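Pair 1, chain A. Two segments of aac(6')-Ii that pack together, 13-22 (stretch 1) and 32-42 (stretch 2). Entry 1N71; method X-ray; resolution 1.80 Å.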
# COMPACT_ATOMS: atom_id res chain seq x y z
N LEU A 13 11.27 25.23 -9.89
CA LEU A 13 11.54 24.10 -9.01
C LEU A 13 10.75 22.87 -9.44
O LEU A 13 11.28 21.77 -9.51
CB LEU A 13 11.19 24.45 -7.56
CG LEU A 13 12.27 25.11 -6.71
CD1 LEU A 13 11.68 25.56 -5.39
CD2 LEU A 13 13.41 24.12 -6.48
N LYS A 14 9.47 23.07 -9.74
CA LYS A 14 8.63 21.96 -10.17
C LYS A 14 9.14 21.36 -11.47
O LYS A 14 8.92 20.19 -11.75
CB LYS A 14 7.17 22.42 -10.30
CG LYS A 14 6.51 22.66 -8.95
CD LYS A 14 5.00 22.78 -9.04
CE LYS A 14 4.57 24.14 -9.57
NZ LYS A 14 3.09 24.30 -9.49
N ASP A 15 9.83 22.17 -12.27
CA ASP A 15 10.39 21.69 -13.53
C ASP A 15 11.57 20.77 -13.26
O ASP A 15 11.70 19.71 -13.87
CB ASP A 15 10.84 22.85 -14.41
CG ASP A 15 9.71 23.46 -15.21
OD1 ASP A 15 9.04 22.72 -15.96
OD2 ASP A 15 9.48 24.68 -15.08
N GLN A 16 12.43 21.19 -12.34
CA GLN A 16 13.61 20.41 -11.99
C GLN A 16 13.18 19.08 -11.38
O GLN A 16 13.81 18.05 -11.62
CB GLN A 16 14.48 21.18 -11.00
CG GLN A 16 14.81 22.60 -11.42
CD GLN A 16 15.87 23.24 -10.54
OE1 GLN A 16 15.77 24.41 -10.17
NE2 GLN A 16 16.91 22.48 -10.22
N LEU A 17 12.10 19.10 -10.61
CA LEU A 17 11.60 17.88 -9.99
C LEU A 17 11.16 16.92 -11.09
O LEU A 17 11.46 15.72 -11.05
CB LEU A 17 10.41 18.18 -9.07
CG LEU A 17 9.79 16.95 -8.39
CD1 LEU A 17 10.86 16.23 -7.59
CD2 LEU A 17 8.64 17.37 -7.50
N SER A 18 10.45 17.45 -12.07
CA SER A 18 9.97 16.65 -13.20
C SER A 18 11.15 15.97 -13.90
O SER A 18 11.13 14.77 -14.13
CB SER A 18 9.22 17.54 -14.19
OG SER A 18 8.75 16.77 -15.29
N ASP A 19 12.17 16.75 -14.23
CA ASP A 19 13.34 16.20 -14.90
C ASP A 19 13.96 15.11 -14.02
O ASP A 19 14.14 13.98 -14.46
CB ASP A 19 14.38 17.29 -15.16
CG ASP A 19 13.88 18.36 -16.10
OD1 ASP A 19 13.31 18.01 -17.15
OD2 ASP A 19 14.07 19.56 -15.80
N LEU A 20 14.26 15.48 -12.78
CA LEU A 20 14.86 14.56 -11.83
C LEU A 20 14.11 13.23 -11.77
O LEU A 20 14.72 12.17 -11.67
CB LEU A 20 14.89 15.20 -10.44
CG LEU A 20 15.61 14.42 -9.34
CD1 LEU A 20 17.03 14.10 -9.77
CD2 LEU A 20 15.61 15.24 -8.06
N LEU A 21 12.78 13.29 -11.83
CA LEU A 21 11.96 12.09 -11.79
C LEU A 21 12.04 11.33 -13.11
O LEU A 21 12.12 10.10 -13.12
CB LEU A 21 10.50 12.45 -11.50
CG LEU A 21 10.21 13.04 -10.11
CD1 LEU A 21 8.76 13.47 -10.03
CD2 LEU A 21 10.52 12.00 -9.05
N ARG A 22 12.02 12.07 -14.21
CA ARG A 22 12.10 11.48 -15.55
C ARG A 22 13.45 10.81 -15.77
O ARG A 22 13.53 9.69 -16.29
CB ARG A 22 11.89 12.55 -16.62
N SER A 32 2.99 11.53 -18.25
CA SER A 32 2.37 12.26 -17.15
C SER A 32 3.35 12.65 -16.04
O SER A 32 2.96 12.77 -14.88
CB SER A 32 1.23 11.43 -16.55
N SER A 33 4.61 12.86 -16.40
CA SER A 33 5.63 13.24 -15.43
C SER A 33 5.21 14.50 -14.67
O SER A 33 4.97 14.46 -13.46
CB SER A 33 6.96 13.49 -16.14
OG SER A 33 7.92 14.02 -15.23
N ALA A 34 5.13 15.62 -15.39
CA ALA A 34 4.74 16.88 -14.78
C ALA A 34 3.38 16.74 -14.09
O ALA A 34 3.03 17.53 -13.21
CB ALA A 34 4.67 17.97 -15.84
N GLU A 35 2.63 15.71 -14.48
CA GLU A 35 1.32 15.48 -13.90
C GLU A 35 1.43 14.85 -12.52
O GLU A 35 0.75 15.28 -11.58
CB GLU A 35 0.49 14.58 -14.82
N GLU A 36 2.27 13.84 -12.39
CA GLU A 36 2.46 13.18 -11.10
C GLU A 36 3.10 14.17 -10.13
O GLU A 36 2.95 14.06 -8.92
CB GLU A 36 3.34 11.94 -11.26
CG GLU A 36 2.70 10.85 -12.11
N VAL A 37 3.83 15.14 -10.69
CA VAL A 37 4.47 16.17 -9.88
C VAL A 37 3.39 16.96 -9.16
O VAL A 37 3.49 17.26 -7.97
CB VAL A 37 5.31 17.12 -10.75
CG1 VAL A 37 5.85 18.26 -9.90
CG2 VAL A 37 6.45 16.37 -11.41
N GLU A 38 2.34 17.30 -9.91
CA GLU A 38 1.23 18.06 -9.35
C GLU A 38 0.55 17.24 -8.26
O GLU A 38 0.09 17.78 -7.25
CB GLU A 38 0.22 18.39 -10.45
CG GLU A 38 -0.93 19.28 -10.00
CD GLU A 38 -0.44 20.49 -9.22
OE1 GLU A 38 0.54 21.13 -9.66
OE2 GLU A 38 -1.05 20.82 -8.18
N GLU A 39 0.49 15.93 -8.48
CA GLU A 39 -0.11 15.01 -7.52
C GLU A 39 0.66 15.06 -6.20
O GLU A 39 0.08 14.92 -5.12
CB GLU A 39 -0.10 13.60 -8.10
CG GLU A 39 -0.90 12.58 -7.30
CD GLU A 39 -1.68 11.64 -8.20
OE1 GLU A 39 -1.06 11.00 -9.07
OE2 GLU A 39 -2.91 11.55 -8.02
N MET A 40 1.97 15.26 -6.30
CA MET A 40 2.82 15.34 -5.12
C MET A 40 2.69 16.70 -4.43
O MET A 40 3.11 16.86 -3.28
CB MET A 40 4.28 15.09 -5.53
CG MET A 40 4.52 13.70 -6.11
SD MET A 40 6.17 13.42 -6.77
CE MET A 40 5.98 11.78 -7.47
N MET A 41 2.09 17.66 -5.12
CA MET A 41 1.90 19.00 -4.57
C MET A 41 0.61 19.13 -3.76
O MET A 41 0.33 20.18 -3.19
CB MET A 41 1.89 20.04 -5.70
CG MET A 41 3.17 20.12 -6.51
SD MET A 41 4.60 20.57 -5.51
CE MET A 41 5.30 18.94 -5.18
N ASN A 42 -0.16 18.05 -3.71
CA ASN A 42 -1.43 18.03 -2.97
C ASN A 42 -1.25 18.53 -1.53
O ASN A 42 -0.33 18.12 -0.83
CB ASN A 42 -1.98 16.60 -2.95
CG ASN A 42 -3.42 16.54 -2.47
OD1 ASN A 42 -3.75 17.09 -1.42
ND2 ASN A 42 -4.27 15.86 -3.22

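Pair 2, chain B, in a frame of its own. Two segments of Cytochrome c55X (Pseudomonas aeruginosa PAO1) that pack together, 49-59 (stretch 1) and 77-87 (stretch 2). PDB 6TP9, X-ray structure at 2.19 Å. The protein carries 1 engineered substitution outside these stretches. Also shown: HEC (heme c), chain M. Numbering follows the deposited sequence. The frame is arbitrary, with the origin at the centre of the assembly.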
# COMPACT_ATOMS: atom_id res chain seq x y z
N PRO B 49 14.21 -4.60 17.20
CA PRO B 49 13.44 -5.70 17.78
C PRO B 49 11.94 -5.49 17.64
O PRO B 49 11.44 -4.37 17.67
CB PRO B 49 13.87 -5.70 19.26
CG PRO B 49 15.17 -4.98 19.28
CD PRO B 49 15.09 -3.96 18.19
N ARG B 50 11.22 -6.61 17.51
CA ARG B 50 9.78 -6.55 17.32
C ARG B 50 9.08 -5.87 18.49
O ARG B 50 8.19 -5.04 18.28
CB ARG B 50 9.24 -7.97 17.12
CG ARG B 50 7.75 -8.05 16.83
CD ARG B 50 7.34 -9.49 16.58
NE ARG B 50 5.94 -9.64 16.20
CZ ARG B 50 4.94 -9.73 17.07
NH1 ARG B 50 5.17 -9.67 18.38
NH2 ARG B 50 3.69 -9.87 16.63
N GLU B 51 9.46 -6.22 19.72
CA GLU B 51 8.80 -5.62 20.88
C GLU B 51 9.01 -4.12 20.92
O GLU B 51 8.15 -3.38 21.41
CB GLU B 51 9.32 -6.26 22.17
CG GLU B 51 9.01 -7.74 22.31
CD GLU B 51 9.33 -8.27 23.69
OE1 GLU B 51 9.77 -7.47 24.54
OE2 GLU B 51 9.14 -9.48 23.92
N SER B 52 10.16 -3.64 20.43
CA SER B 52 10.40 -2.20 20.39
C SER B 52 9.40 -1.52 19.47
O SER B 52 8.76 -0.53 19.85
CB SER B 52 11.83 -1.94 19.92
OG SER B 52 12.77 -2.56 20.77
N LEU B 53 9.25 -2.04 18.25
CA LEU B 53 8.30 -1.46 17.30
C LEU B 53 6.88 -1.56 17.83
O LEU B 53 6.09 -0.61 17.69
CB LEU B 53 8.43 -2.16 15.95
CG LEU B 53 9.85 -2.24 15.40
CD1 LEU B 53 9.91 -3.13 14.17
CD2 LEU B 53 10.38 -0.85 15.07
N VAL B 54 6.52 -2.69 18.44
CA VAL B 54 5.19 -2.83 19.02
C VAL B 54 4.98 -1.79 20.11
O VAL B 54 3.92 -1.15 20.19
CB VAL B 54 4.98 -4.26 19.55
CG1 VAL B 54 3.69 -4.35 20.35
CG2 VAL B 54 4.97 -5.25 18.40
N ALA B 55 5.97 -1.61 20.98
CA ALA B 55 5.89 -0.57 22.00
C ALA B 55 5.62 0.79 21.36
O ALA B 55 4.72 1.52 21.77
CB ALA B 55 7.17 -0.54 22.82
N THR B 56 6.41 1.13 20.33
CA THR B 56 6.23 2.42 19.66
C THR B 56 4.80 2.58 19.16
O THR B 56 4.22 3.67 19.26
CB THR B 56 7.21 2.55 18.50
OG1 THR B 56 8.56 2.43 18.99
CG2 THR B 56 7.04 3.89 17.81
N VAL B 57 4.22 1.52 18.61
CA VAL B 57 2.84 1.60 18.13
C VAL B 57 1.89 1.86 19.29
O VAL B 57 1.03 2.75 19.22
CB VAL B 57 2.46 0.30 17.38
CG1 VAL B 57 0.99 0.34 16.98
CG2 VAL B 57 3.35 0.10 16.17
N LEU B 58 2.04 1.10 20.38
CA LEU B 58 1.11 1.22 21.49
C LEU B 58 1.30 2.52 22.26
O LEU B 58 0.32 3.08 22.77
CB LEU B 58 1.29 0.03 22.44
CG LEU B 58 0.86 -1.33 21.90
CD1 LEU B 58 1.32 -2.42 22.85
CD2 LEU B 58 -0.65 -1.40 21.70
N MET B 59 2.53 3.02 22.34
CA MET B 59 2.84 4.18 23.16
C MET B 59 3.34 5.38 22.36
O MET B 59 3.64 6.42 22.96
CB MET B 59 3.90 3.82 24.21
CG MET B 59 3.54 2.59 25.04
SD MET B 59 4.56 2.42 26.51
CE MET B 59 5.84 1.34 25.89
N ASP B 77 -3.25 -6.71 18.08
CA ASP B 77 -3.42 -5.84 16.92
C ASP B 77 -2.10 -5.19 16.51
O ASP B 77 -1.72 -5.21 15.34
CB ASP B 77 -4.47 -4.77 17.23
CG ASP B 77 -5.83 -5.36 17.53
OD1 ASP B 77 -6.00 -6.58 17.36
OD2 ASP B 77 -6.74 -4.60 17.94
N ALA B 78 -1.39 -4.62 17.49
CA ALA B 78 -0.13 -3.95 17.18
C ALA B 78 0.91 -4.93 16.66
O ALA B 78 1.63 -4.63 15.70
CB ALA B 78 0.40 -3.23 18.42
N GLY B 79 1.00 -6.11 17.28
CA GLY B 79 1.96 -7.10 16.80
C GLY B 79 1.65 -7.57 15.40
O GLY B 79 2.56 -7.82 14.60
N TRP B 80 0.37 -7.70 15.07
CA TRP B 80 -0.03 -8.02 13.70
C TRP B 80 0.43 -6.93 12.74
O TRP B 80 1.10 -7.21 11.74
CB TRP B 80 -1.54 -8.20 13.64
CG TRP B 80 -2.06 -8.72 12.33
CD1 TRP B 80 -2.17 -10.03 11.95
CD2 TRP B 80 -2.56 -7.94 11.23
NE1 TRP B 80 -2.70 -10.11 10.68
CE2 TRP B 80 -2.95 -8.84 10.22
CE3 TRP B 80 -2.72 -6.57 11.00
CZ2 TRP B 80 -3.48 -8.42 9.01
CZ3 TRP B 80 -3.25 -6.15 9.80
CH2 TRP B 80 -3.62 -7.08 8.81
N LEU B 81 0.07 -5.67 13.03
CA LEU B 81 0.48 -4.57 12.17
C LEU B 81 1.99 -4.60 11.93
O LEU B 81 2.45 -4.45 10.79
CB LEU B 81 0.08 -3.23 12.80
CG LEU B 81 -1.41 -2.89 12.83
CD1 LEU B 81 -1.64 -1.59 13.59
CD2 LEU B 81 -1.95 -2.79 11.42
N VAL B 82 2.76 -4.80 12.99
CA VAL B 82 4.22 -4.83 12.87
C VAL B 82 4.66 -5.97 11.96
O VAL B 82 5.55 -5.79 11.12
CB VAL B 82 4.85 -4.93 14.27
CG1 VAL B 82 6.33 -5.26 14.17
CG2 VAL B 82 4.64 -3.62 15.03
N ASP B 83 4.05 -7.15 12.11
CA ASP B 83 4.39 -8.26 11.23
C ASP B 83 4.19 -7.87 9.77
O ASP B 83 5.01 -8.20 8.91
CB ASP B 83 3.55 -9.49 11.58
CG ASP B 83 3.86 -10.03 12.96
OD1 ASP B 83 4.99 -9.82 13.44
OD2 ASP B 83 2.96 -10.68 13.55
N ARG B 84 3.09 -7.17 9.47
CA ARG B 84 2.82 -6.76 8.10
C ARG B 84 3.90 -5.81 7.59
O ARG B 84 4.33 -5.91 6.44
CB ARG B 84 1.45 -6.10 8.01
CG ARG B 84 0.30 -6.92 8.58
CD ARG B 84 -0.01 -8.14 7.72
NE ARG B 84 1.01 -9.18 7.83
CZ ARG B 84 1.20 -9.94 8.91
NH1 ARG B 84 2.15 -10.86 8.90
NH2 ARG B 84 0.45 -9.77 9.99
N LEU B 85 4.33 -4.86 8.43
CA LEU B 85 5.41 -3.97 8.04
C LEU B 85 6.69 -4.75 7.79
O LEU B 85 7.39 -4.53 6.79
CB LEU B 85 5.63 -2.91 9.12
CG LEU B 85 4.43 -2.05 9.50
CD1 LEU B 85 4.77 -1.18 10.71
CD2 LEU B 85 4.01 -1.19 8.33
N ILE B 86 7.01 -5.68 8.69
CA ILE B 86 8.26 -6.41 8.60
C ILE B 86 8.25 -7.34 7.40
O ILE B 86 9.23 -7.42 6.64
CB ILE B 86 8.51 -7.20 9.90
CG1 ILE B 86 8.83 -6.23 11.05
CG2 ILE B 86 9.62 -8.20 9.71
CD1 ILE B 86 8.65 -6.85 12.42
N GLU B 87 7.15 -8.07 7.20
CA GLU B 87 7.07 -9.10 6.18
C GLU B 87 6.60 -8.58 4.83
O GLU B 87 6.31 -9.38 3.93
CB GLU B 87 6.16 -10.23 6.66
CG GLU B 87 6.77 -11.06 7.79
CD GLU B 87 5.79 -12.02 8.42
OE1 GLU B 87 4.65 -12.14 7.92
OE2 GLU B 87 6.16 -12.66 9.43
FE HEC M . 4.29 6.19 13.02
CHA HEC M . 7.59 6.07 13.91
CHB HEC M . 4.15 2.73 13.16
CHC HEC M . 0.93 6.29 12.42
CHD HEC M . 4.51 9.57 12.40
NA HEC M . 5.62 4.68 13.43
C1A HEC M . 6.93 4.86 13.84
C2A HEC M . 7.49 3.57 14.17
C3A HEC M . 6.54 2.65 13.97
C4A HEC M . 5.35 3.32 13.49
CMA HEC M . 6.69 1.13 14.20
CAA HEC M . 8.92 3.31 14.68
CBA HEC M . 9.85 3.08 13.49
CGA HEC M . 11.25 2.83 13.96
O1A HEC M . 11.43 2.54 15.18
O2A HEC M . 12.19 2.92 13.13
NB HEC M . 2.83 4.78 12.83
C1B HEC M . 2.97 3.40 12.92
C2B HEC M . 1.66 2.81 12.74
C3B HEC M . 0.78 3.79 12.54
C4B HEC M . 1.49 5.05 12.59
CMB HEC M . 1.33 1.30 12.77
CAB HEC M . -0.73 3.63 12.29
CBB HEC M . -1.38 2.86 13.46
NC HEC M . 2.98 7.65 12.45
C1C HEC M . 1.61 7.49 12.37
C2C HEC M . 1.01 8.79 12.17
C3C HEC M . 1.99 9.71 12.22
C4C HEC M . 3.25 9.00 12.36
CMC HEC M . -0.51 9.06 12.08
CAC HEC M . 1.81 11.24 12.07
CBC HEC M . 0.75 11.77 13.04
ND HEC M . 5.81 7.60 13.12
C1D HEC M . 5.66 8.96 12.85
C2D HEC M . 6.91 9.63 13.13
C3D HEC M . 7.86 8.53 13.60
C4D HEC M . 7.10 7.31 13.56
CMD HEC M . 7.22 11.13 12.99
CAD HEC M . 9.34 8.68 14.03
CBD HEC M . 9.43 9.10 15.50
CGD HEC M . 10.89 9.24 15.82
O1D HEC M . 11.40 10.40 15.78
O2D HEC M . 11.55 8.21 16.11

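Both pairs pack two helical segments at nearly the same angle. The N-to-C directions of the axes differ by 118° in pair 1 and 121° in pair 2, with a closest approach of 9.0 Å in each. Superposing N, CA and C of 14 central residues gives an RMSD of 0.3 Å, so the central backbones nearly coincide and contact differences there lie mainly in side chains. The nearest CA atoms involve matched S18(A) and V54(B), but with partners one position apart: S18(A) CA to A34(A) CA is 5.5 Å, and V54(B) CA to A78(B) CA is 5.7 Å, A78(B) matching S33(A).

The common element is a valine, V37(A) matching V82(B), with CA atoms 0.2 Å apart after superposition and chi1 t in both. Each sits as a knob among four residues of the facing helix: K14(A), L17(A), S18(A) and L21(A), or their matches R50(B), L53(B), V54(B) and V57(B). V37(A) CG1 lies 3.8 Å from L17(A) CD2, and its CG2 is 4.0 Å from L21(A) CD1. In pair 2, V82(B) CG2 is 3.8 Å from V54(B) CG2 and 4.1 Å from V57(B) CG2.

At the matched pairs S18(A)/S33(A) and V54(B)/A78(B), chemistry changes without a change of place. S18(A) and S33(A) join by a hydrogen bond, OG to OG 2.9 Å, either of which could donate. Their matches are apolar: V54(B) CG1 meets A78(B) CB at 4.0 Å. A78(B) CB is also 3.9 Å from both V57(B) CG1 and L58(B) CD2, so one methyl touches three larger side chains.

At the polar margin, K14(A) NZ stays 4.1 Å from E38(A) OE1, beyond a salt bridge, and the lysine's CD packs 4.1 Å from M41(A) CG. The matched R50(B) and D83(B) do form one: NE to OD1 is 2.9 Å at 170°, and NH2 to OD2 is 3.3 Å. A34(A) matches G79(B), where an ideal CB would fall 2.6 Å from R50(B) NH2, a clash; in this arginine conformation the absent side chain leaves the guanidinium room.

Farther along, L21(A) CD1 reaches M40(A) CE at 4.1 Å. The shorter V57(B) has no such contact with L85(B): L85(B) CD1 remains 5.8 Å from V57(B) CG2, although the CA-to-CB bond of L85(B) points toward the other stretch. M41(A) and I86(B) also match: M41(A) CE is 4.4 Å from L17(A) CD2, and I86(B) CD1 is 4.3 Å from L53(B) CD1. The two solutions bury similar areas, 415 and 450 Å².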